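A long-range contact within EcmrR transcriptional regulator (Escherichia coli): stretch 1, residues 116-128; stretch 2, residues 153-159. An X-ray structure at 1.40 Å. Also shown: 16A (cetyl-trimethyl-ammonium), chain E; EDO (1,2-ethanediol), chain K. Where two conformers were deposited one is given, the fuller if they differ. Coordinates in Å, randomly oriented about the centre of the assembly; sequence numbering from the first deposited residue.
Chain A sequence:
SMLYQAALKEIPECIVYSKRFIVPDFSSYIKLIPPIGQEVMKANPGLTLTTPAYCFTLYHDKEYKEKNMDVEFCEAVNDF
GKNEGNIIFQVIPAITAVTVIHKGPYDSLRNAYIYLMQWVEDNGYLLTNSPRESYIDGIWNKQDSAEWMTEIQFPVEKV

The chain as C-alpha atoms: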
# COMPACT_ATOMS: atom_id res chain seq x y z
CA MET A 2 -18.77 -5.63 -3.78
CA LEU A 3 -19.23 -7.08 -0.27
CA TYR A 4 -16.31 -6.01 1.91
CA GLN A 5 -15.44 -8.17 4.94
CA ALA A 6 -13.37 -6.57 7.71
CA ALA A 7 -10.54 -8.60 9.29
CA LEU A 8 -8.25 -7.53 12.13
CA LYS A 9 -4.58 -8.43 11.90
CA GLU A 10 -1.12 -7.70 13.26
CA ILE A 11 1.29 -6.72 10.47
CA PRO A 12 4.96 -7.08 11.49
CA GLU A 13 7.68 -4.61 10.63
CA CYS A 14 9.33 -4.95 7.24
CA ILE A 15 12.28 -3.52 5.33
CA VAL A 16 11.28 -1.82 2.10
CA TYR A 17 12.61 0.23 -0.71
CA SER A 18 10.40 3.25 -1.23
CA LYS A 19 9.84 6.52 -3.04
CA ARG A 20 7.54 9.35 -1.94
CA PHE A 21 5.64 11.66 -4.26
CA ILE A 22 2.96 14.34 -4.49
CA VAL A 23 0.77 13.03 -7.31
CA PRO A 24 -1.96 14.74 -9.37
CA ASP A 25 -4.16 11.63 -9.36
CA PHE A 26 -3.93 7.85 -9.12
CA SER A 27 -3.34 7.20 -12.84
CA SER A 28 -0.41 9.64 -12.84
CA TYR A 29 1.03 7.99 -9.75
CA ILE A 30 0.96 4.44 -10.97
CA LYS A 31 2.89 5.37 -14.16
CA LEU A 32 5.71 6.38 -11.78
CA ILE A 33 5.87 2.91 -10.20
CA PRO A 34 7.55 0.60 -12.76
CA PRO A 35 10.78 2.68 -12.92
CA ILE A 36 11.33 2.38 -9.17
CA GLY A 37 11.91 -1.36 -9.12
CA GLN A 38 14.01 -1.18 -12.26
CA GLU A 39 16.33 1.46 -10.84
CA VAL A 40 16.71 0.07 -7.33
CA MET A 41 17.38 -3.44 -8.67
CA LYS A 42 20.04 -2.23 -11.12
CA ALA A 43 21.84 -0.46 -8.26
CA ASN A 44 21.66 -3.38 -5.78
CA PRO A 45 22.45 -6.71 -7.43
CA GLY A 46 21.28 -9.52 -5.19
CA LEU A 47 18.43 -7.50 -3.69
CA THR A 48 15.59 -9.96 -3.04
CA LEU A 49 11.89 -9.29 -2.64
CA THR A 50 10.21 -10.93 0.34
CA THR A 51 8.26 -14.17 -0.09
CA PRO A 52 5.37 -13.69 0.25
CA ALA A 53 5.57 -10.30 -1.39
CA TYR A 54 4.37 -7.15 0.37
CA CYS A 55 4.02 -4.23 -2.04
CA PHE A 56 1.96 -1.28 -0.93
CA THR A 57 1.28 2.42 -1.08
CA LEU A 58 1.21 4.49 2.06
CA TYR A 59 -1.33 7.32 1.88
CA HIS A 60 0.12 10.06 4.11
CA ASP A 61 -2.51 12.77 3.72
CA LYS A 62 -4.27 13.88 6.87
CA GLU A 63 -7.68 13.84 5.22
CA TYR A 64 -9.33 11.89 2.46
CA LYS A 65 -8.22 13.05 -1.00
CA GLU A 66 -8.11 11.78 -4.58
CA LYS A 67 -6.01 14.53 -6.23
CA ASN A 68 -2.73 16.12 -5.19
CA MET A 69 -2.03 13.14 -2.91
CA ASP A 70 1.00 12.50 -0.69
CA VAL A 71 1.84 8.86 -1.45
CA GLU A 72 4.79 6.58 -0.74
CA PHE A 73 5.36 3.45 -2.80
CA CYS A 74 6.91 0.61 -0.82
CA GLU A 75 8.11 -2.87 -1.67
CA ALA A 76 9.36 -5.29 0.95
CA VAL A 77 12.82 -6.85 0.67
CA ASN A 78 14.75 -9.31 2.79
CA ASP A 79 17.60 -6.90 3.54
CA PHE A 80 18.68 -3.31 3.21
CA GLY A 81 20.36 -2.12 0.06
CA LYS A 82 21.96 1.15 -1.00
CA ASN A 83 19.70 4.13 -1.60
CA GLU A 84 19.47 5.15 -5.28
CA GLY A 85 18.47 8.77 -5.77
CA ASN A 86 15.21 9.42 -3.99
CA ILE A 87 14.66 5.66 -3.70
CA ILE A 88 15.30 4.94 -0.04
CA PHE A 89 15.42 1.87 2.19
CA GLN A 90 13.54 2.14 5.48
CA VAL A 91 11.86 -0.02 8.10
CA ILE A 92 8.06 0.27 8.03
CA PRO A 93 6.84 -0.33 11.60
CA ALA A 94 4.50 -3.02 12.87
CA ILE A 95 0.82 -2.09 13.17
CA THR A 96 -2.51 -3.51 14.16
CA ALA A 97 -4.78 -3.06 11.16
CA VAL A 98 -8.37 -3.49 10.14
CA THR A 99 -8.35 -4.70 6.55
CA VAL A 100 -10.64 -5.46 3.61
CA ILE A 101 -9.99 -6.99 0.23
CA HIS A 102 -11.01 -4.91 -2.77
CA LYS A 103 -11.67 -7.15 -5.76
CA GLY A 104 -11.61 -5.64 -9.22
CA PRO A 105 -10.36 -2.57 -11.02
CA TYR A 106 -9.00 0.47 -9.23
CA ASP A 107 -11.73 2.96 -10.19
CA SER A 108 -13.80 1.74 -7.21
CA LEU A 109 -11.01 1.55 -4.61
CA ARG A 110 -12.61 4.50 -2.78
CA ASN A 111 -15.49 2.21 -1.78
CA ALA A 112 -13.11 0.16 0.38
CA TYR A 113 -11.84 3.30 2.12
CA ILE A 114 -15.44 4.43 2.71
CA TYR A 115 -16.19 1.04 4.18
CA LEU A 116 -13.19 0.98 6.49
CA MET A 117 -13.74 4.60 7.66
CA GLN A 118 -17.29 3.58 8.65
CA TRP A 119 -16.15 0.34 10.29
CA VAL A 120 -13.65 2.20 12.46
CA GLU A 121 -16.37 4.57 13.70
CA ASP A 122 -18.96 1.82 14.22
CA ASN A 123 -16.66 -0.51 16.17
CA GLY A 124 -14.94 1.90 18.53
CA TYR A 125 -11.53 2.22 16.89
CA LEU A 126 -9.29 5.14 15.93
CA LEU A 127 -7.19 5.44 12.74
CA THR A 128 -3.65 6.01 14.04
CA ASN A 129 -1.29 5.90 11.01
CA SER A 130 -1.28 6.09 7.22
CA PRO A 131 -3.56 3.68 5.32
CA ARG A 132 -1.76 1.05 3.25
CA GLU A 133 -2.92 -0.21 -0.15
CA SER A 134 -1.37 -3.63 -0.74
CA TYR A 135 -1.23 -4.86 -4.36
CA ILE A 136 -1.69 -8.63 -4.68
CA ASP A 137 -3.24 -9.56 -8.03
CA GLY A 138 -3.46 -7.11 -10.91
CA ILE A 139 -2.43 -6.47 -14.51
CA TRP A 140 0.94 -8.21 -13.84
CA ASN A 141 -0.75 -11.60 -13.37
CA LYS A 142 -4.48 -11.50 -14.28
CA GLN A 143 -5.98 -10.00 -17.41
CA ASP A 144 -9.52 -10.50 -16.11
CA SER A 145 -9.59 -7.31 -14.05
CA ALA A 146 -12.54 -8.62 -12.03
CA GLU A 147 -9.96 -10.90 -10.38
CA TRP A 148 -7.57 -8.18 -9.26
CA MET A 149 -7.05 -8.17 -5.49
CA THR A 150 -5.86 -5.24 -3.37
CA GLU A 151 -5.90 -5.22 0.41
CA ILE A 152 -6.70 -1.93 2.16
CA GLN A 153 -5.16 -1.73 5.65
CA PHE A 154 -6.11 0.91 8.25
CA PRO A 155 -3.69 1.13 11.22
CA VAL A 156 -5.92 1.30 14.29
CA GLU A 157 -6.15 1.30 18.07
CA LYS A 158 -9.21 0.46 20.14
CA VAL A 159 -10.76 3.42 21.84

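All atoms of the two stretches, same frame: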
# COMPACT_ATOMS: atom_id res chain seq x y z
N LEU A 116 -14.05 1.09 5.31
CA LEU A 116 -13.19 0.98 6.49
C LEU A 116 -13.34 2.19 7.41
O LEU A 116 -13.31 2.04 8.63
CB LEU A 116 -11.73 0.77 6.10
CG LEU A 116 -11.37 -0.65 5.67
CD1 LEU A 116 -9.94 -0.65 5.19
CD2 LEU A 116 -11.57 -1.61 6.83
N MET A 117 -13.48 3.41 6.84
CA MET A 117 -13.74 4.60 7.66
C MET A 117 -14.99 4.39 8.51
O MET A 117 -14.99 4.69 9.71
CB MET A 117 -13.89 5.87 6.79
CG MET A 117 -12.55 6.51 6.26
SD MET A 117 -12.56 8.08 5.29
CE MET A 117 -12.90 7.48 3.63
N GLN A 118 -16.05 3.83 7.92
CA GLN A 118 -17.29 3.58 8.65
C GLN A 118 -17.11 2.48 9.70
O GLN A 118 -17.61 2.61 10.83
CB GLN A 118 -18.41 3.20 7.68
CG GLN A 118 -19.78 3.07 8.27
CD GLN A 118 -20.38 4.40 8.69
OE1 GLN A 118 -20.47 5.34 7.87
NE2 GLN A 118 -20.76 4.52 9.95
N TRP A 119 -16.38 1.43 9.35
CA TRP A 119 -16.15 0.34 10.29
C TRP A 119 -15.43 0.85 11.52
O TRP A 119 -15.77 0.48 12.65
CB TRP A 119 -15.32 -0.75 9.60
CG TRP A 119 -15.19 -2.00 10.46
CD1 TRP A 119 -15.95 -3.12 10.37
CD2 TRP A 119 -14.25 -2.23 11.52
NE1 TRP A 119 -15.55 -4.04 11.32
CE2 TRP A 119 -14.51 -3.52 12.04
CE3 TRP A 119 -13.23 -1.46 12.11
CZ2 TRP A 119 -13.80 -4.06 13.10
CZ3 TRP A 119 -12.50 -2.00 13.14
CH2 TRP A 119 -12.80 -3.29 13.64
N VAL A 120 -14.41 1.67 11.33
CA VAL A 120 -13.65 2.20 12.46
C VAL A 120 -14.56 2.96 13.40
O VAL A 120 -14.53 2.76 14.64
CB VAL A 120 -12.48 3.03 11.92
CG1 VAL A 120 -11.88 3.83 12.99
CG2 VAL A 120 -11.41 2.12 11.30
N GLU A 121 -15.42 3.83 12.85
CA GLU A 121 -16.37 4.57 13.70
C GLU A 121 -17.34 3.63 14.42
O GLU A 121 -17.61 3.80 15.62
CB GLU A 121 -17.15 5.55 12.84
CG GLU A 121 -16.33 6.65 12.22
CD GLU A 121 -15.69 7.53 13.28
OE1 GLU A 121 -16.39 7.83 14.28
OE2 GLU A 121 -14.49 7.88 13.10
N ASP A 122 -17.90 2.67 13.69
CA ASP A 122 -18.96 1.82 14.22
C ASP A 122 -18.45 0.89 15.31
O ASP A 122 -19.23 0.46 16.16
CB ASP A 122 -19.52 0.93 13.10
CG ASP A 122 -20.38 1.69 12.10
OD1 ASP A 122 -20.77 2.84 12.37
OD2 ASP A 122 -20.67 1.12 11.02
N ASN A 123 -17.17 0.51 15.28
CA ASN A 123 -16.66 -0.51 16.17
C ASN A 123 -15.74 0.03 17.25
O ASN A 123 -15.13 -0.75 17.97
CB ASN A 123 -15.98 -1.60 15.34
CG ASN A 123 -16.97 -2.43 14.60
OD1 ASN A 123 -17.55 -3.37 15.14
ND2 ASN A 123 -17.20 -2.08 13.34
N GLY A 124 -15.66 1.34 17.40
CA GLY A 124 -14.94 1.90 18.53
C GLY A 124 -13.44 1.86 18.36
O GLY A 124 -12.71 1.57 19.35
N TYR A 125 -12.95 2.11 17.15
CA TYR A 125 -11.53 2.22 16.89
C TYR A 125 -11.18 3.64 16.47
O TYR A 125 -12.04 4.48 16.23
CB TYR A 125 -11.08 1.21 15.83
CG TYR A 125 -10.94 -0.20 16.39
CD1 TYR A 125 -12.07 -1.00 16.62
CD2 TYR A 125 -9.70 -0.72 16.73
CE1 TYR A 125 -11.94 -2.29 17.11
CE2 TYR A 125 -9.56 -2.01 17.23
CZ TYR A 125 -10.68 -2.79 17.42
OH TYR A 125 -10.54 -4.07 17.93
N LEU A 126 -9.87 3.88 16.38
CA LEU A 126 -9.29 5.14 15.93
C LEU A 126 -8.23 4.82 14.89
O LEU A 126 -7.39 3.95 15.12
CB LEU A 126 -8.65 5.85 17.13
CG LEU A 126 -7.84 7.12 16.85
CD1 LEU A 126 -8.68 8.25 16.29
CD2 LEU A 126 -7.14 7.60 18.12
N LEU A 127 -8.27 5.53 13.74
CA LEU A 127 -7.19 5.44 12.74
C LEU A 127 -5.95 6.17 13.26
O LEU A 127 -6.02 7.36 13.58
CB LEU A 127 -7.65 6.06 11.41
CG LEU A 127 -6.66 6.09 10.24
CD1 LEU A 127 -6.34 4.72 9.69
CD2 LEU A 127 -7.27 6.95 9.13
N THR A 128 -4.83 5.46 13.38
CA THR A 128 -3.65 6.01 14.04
C THR A 128 -2.39 6.10 13.19
O THR A 128 -1.34 6.53 13.72
CB THR A 128 -3.34 5.16 15.29
OG1 THR A 128 -3.19 3.79 14.91
CG2 THR A 128 -4.47 5.25 16.34
N GLN A 153 -5.55 -1.50 4.25
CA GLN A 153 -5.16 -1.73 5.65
C GLN A 153 -5.16 -0.41 6.41
O GLN A 153 -4.34 0.46 6.13
CB GLN A 153 -3.77 -2.39 5.73
CG GLN A 153 -3.59 -3.55 4.72
CD GLN A 153 -2.19 -4.12 4.72
OE1 GLN A 153 -1.19 -3.39 4.77
NE2 GLN A 153 -2.09 -5.44 4.57
N PHE A 154 -6.05 -0.28 7.39
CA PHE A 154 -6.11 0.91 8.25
C PHE A 154 -5.42 0.62 9.58
O PHE A 154 -5.91 -0.22 10.36
CB PHE A 154 -7.57 1.28 8.52
CG PHE A 154 -8.21 2.17 7.47
CD1 PHE A 154 -7.79 2.18 6.14
CD2 PHE A 154 -9.23 3.01 7.83
CE1 PHE A 154 -8.40 3.00 5.21
CE2 PHE A 154 -9.83 3.85 6.90
CZ PHE A 154 -9.41 3.84 5.59
N PRO A 155 -4.30 1.28 9.88
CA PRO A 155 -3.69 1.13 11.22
C PRO A 155 -4.62 1.69 12.28
O PRO A 155 -5.05 2.84 12.18
CB PRO A 155 -2.39 1.95 11.11
CG PRO A 155 -2.16 2.13 9.61
CD PRO A 155 -3.55 2.23 9.04
N VAL A 156 -4.94 0.88 13.28
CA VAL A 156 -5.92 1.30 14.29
C VAL A 156 -5.52 0.93 15.71
O VAL A 156 -4.66 0.07 15.95
CB VAL A 156 -7.33 0.72 14.00
CG1 VAL A 156 -7.90 1.25 12.71
CG2 VAL A 156 -7.30 -0.79 13.95
N GLU A 157 -6.19 1.60 16.65
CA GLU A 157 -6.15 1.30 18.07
C GLU A 157 -7.57 1.38 18.62
O GLU A 157 -8.37 2.21 18.18
CB GLU A 157 -5.19 2.29 18.76
CG GLU A 157 -3.77 2.11 18.20
CD GLU A 157 -2.73 3.02 18.80
OE1 GLU A 157 -3.09 3.99 19.49
OE2 GLU A 157 -1.53 2.76 18.55
N LYS A 158 -7.90 0.47 19.54
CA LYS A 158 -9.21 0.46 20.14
C LYS A 158 -9.37 1.66 21.05
O LYS A 158 -8.46 2.01 21.81
CB LYS A 158 -9.34 -0.84 20.95
CG LYS A 158 -10.67 -1.08 21.62
CD LYS A 158 -11.79 -1.38 20.62
CE LYS A 158 -13.16 -1.34 21.33
NZ LYS A 158 -14.25 -1.87 20.43
N VAL A 159 -10.53 2.28 20.99
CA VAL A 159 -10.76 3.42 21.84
C VAL A 159 -11.18 2.93 23.21
O VAL A 159 -10.72 3.49 24.17
CB VAL A 159 -11.75 4.40 21.28
CG1 VAL A 159 -12.07 5.47 22.35
CG2 VAL A 159 -11.16 5.04 20.06
OXT VAL A 159 -11.96 1.99 23.37
C1 16A E . -12.26 10.78 11.84
C2 16A E . -11.33 10.71 10.64
C3 16A E . -12.09 10.90 9.33
C4 16A E . -11.39 10.28 8.11
C5 16A E . -9.87 10.12 8.22
C6 16A E . -9.28 9.80 6.85
C7 16A E . -7.79 10.02 6.72
C8 16A E . -7.41 9.89 5.25
C9 16A E . -6.28 8.92 5.08
C10 16A E . -5.29 9.30 3.97
C11 16A E . -5.89 9.52 2.59
C12 16A E . -6.42 8.25 1.94
C13 16A E . -6.50 8.48 0.43
C14 16A E . -6.70 7.16 -0.29
C15 16A E . -7.01 7.37 -1.76
C16 16A E . -6.96 6.03 -2.44
N1 16A E . -7.44 6.08 -3.83
C17 16A E . -6.78 7.12 -4.64
C18 16A E . -7.12 4.73 -4.34
C19 16A E . -8.90 6.18 -3.87
C1 EDO K . -5.26 -2.48 19.67
O1 EDO K . -5.96 -1.37 20.26
C2 EDO K . -4.74 -2.13 18.28
O2 EDO K . -3.64 -1.21 18.32

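Stretch 1 begins in a helix, turns at Gly-124 and returns as a short strand, 125-127. That strand pairs antiparallel with the C-terminal strand of stretch 2, and the helix packs across the same strand at an axis distance of 10.1 Å. The two stretches bury 815 Å² between them.

Leu-116 points toward stretch 2 and covers one face of the Phe-154 ring. Its CB lies 3.7 Å from the centroid of the Phe-154 ring, almost on the ring normal, a CH-pi contact. Met-117 meets the same ring with its side chain, CG to Phe-154 CE2 at 3.9 Å. Its sulfur also approaches the bound cetyl-trimethyl-ammonium, SD to C4 of 16A at 3.8 Å. Gln-118 lies out of reach of stretch 2.

Val-120 touches two residues of the strand. Its CG2 is 4.2 Å from Phe-154 CD2, at the ring edge, and 3.9 Å from Val-156 CG1. These are apolar contacts in a buried layer between helix and strand. Glu-121 and Asp-122 lie out of reach of stretch 2.

The helix closes with a Schellman motif. Gly-124 has positive phi, which favours glycine. The turn leaves backbone oxygens free for stretch 2. Lys-158 NZ donates to Asn-123 O at 2.8 Å, and Val-159 N donates to Gly-124 O at 2.8 Å in a nearly straight bond.

Tyr-125 sits opposite Lys-158 in a non-hydrogen-bonded pair, and their side chains diverge at the start. Even so, the lysine chain folds over the ring: Lys-158 CD is 3.8 Å from the centroid of the Tyr-125 ring, a CH-pi contact over the face. Tyr-125 CD2 also meets Val-156 CG2 at 3.7 Å.

Leu-126 and Glu-157 form the hydrogen-bonded pair. Leu-126 N donates to Glu-157 O at 2.9 Å, and Glu-157 N donates to Leu-126 O at 3.1 Å. Their side chains share one face of the sheet and are exposed. Leu-126 CB also touches Val-159 CG2 at 3.9 Å.

Leu-127 pairs with Val-156 without hydrogen bonds between them. Both side chains lie on the other face. Leu-127 CD1 reaches Phe-154 CB and Pro-155 CD, each at 3.8 Å, while its CD2 is 3.9 Å from C7 of 16A.

Just past the strand, Thr-128 N donates to Pro-155 O at 2.9 Å. Farther along stretch 2, 1,2-ethanediol, probably from the crystallisation liquor, bonds to backbone atoms: Lys-158 N donates to EDO O1 at 2.8 Å, and EDO O2 donates to Val-156 O at 2.9 Å.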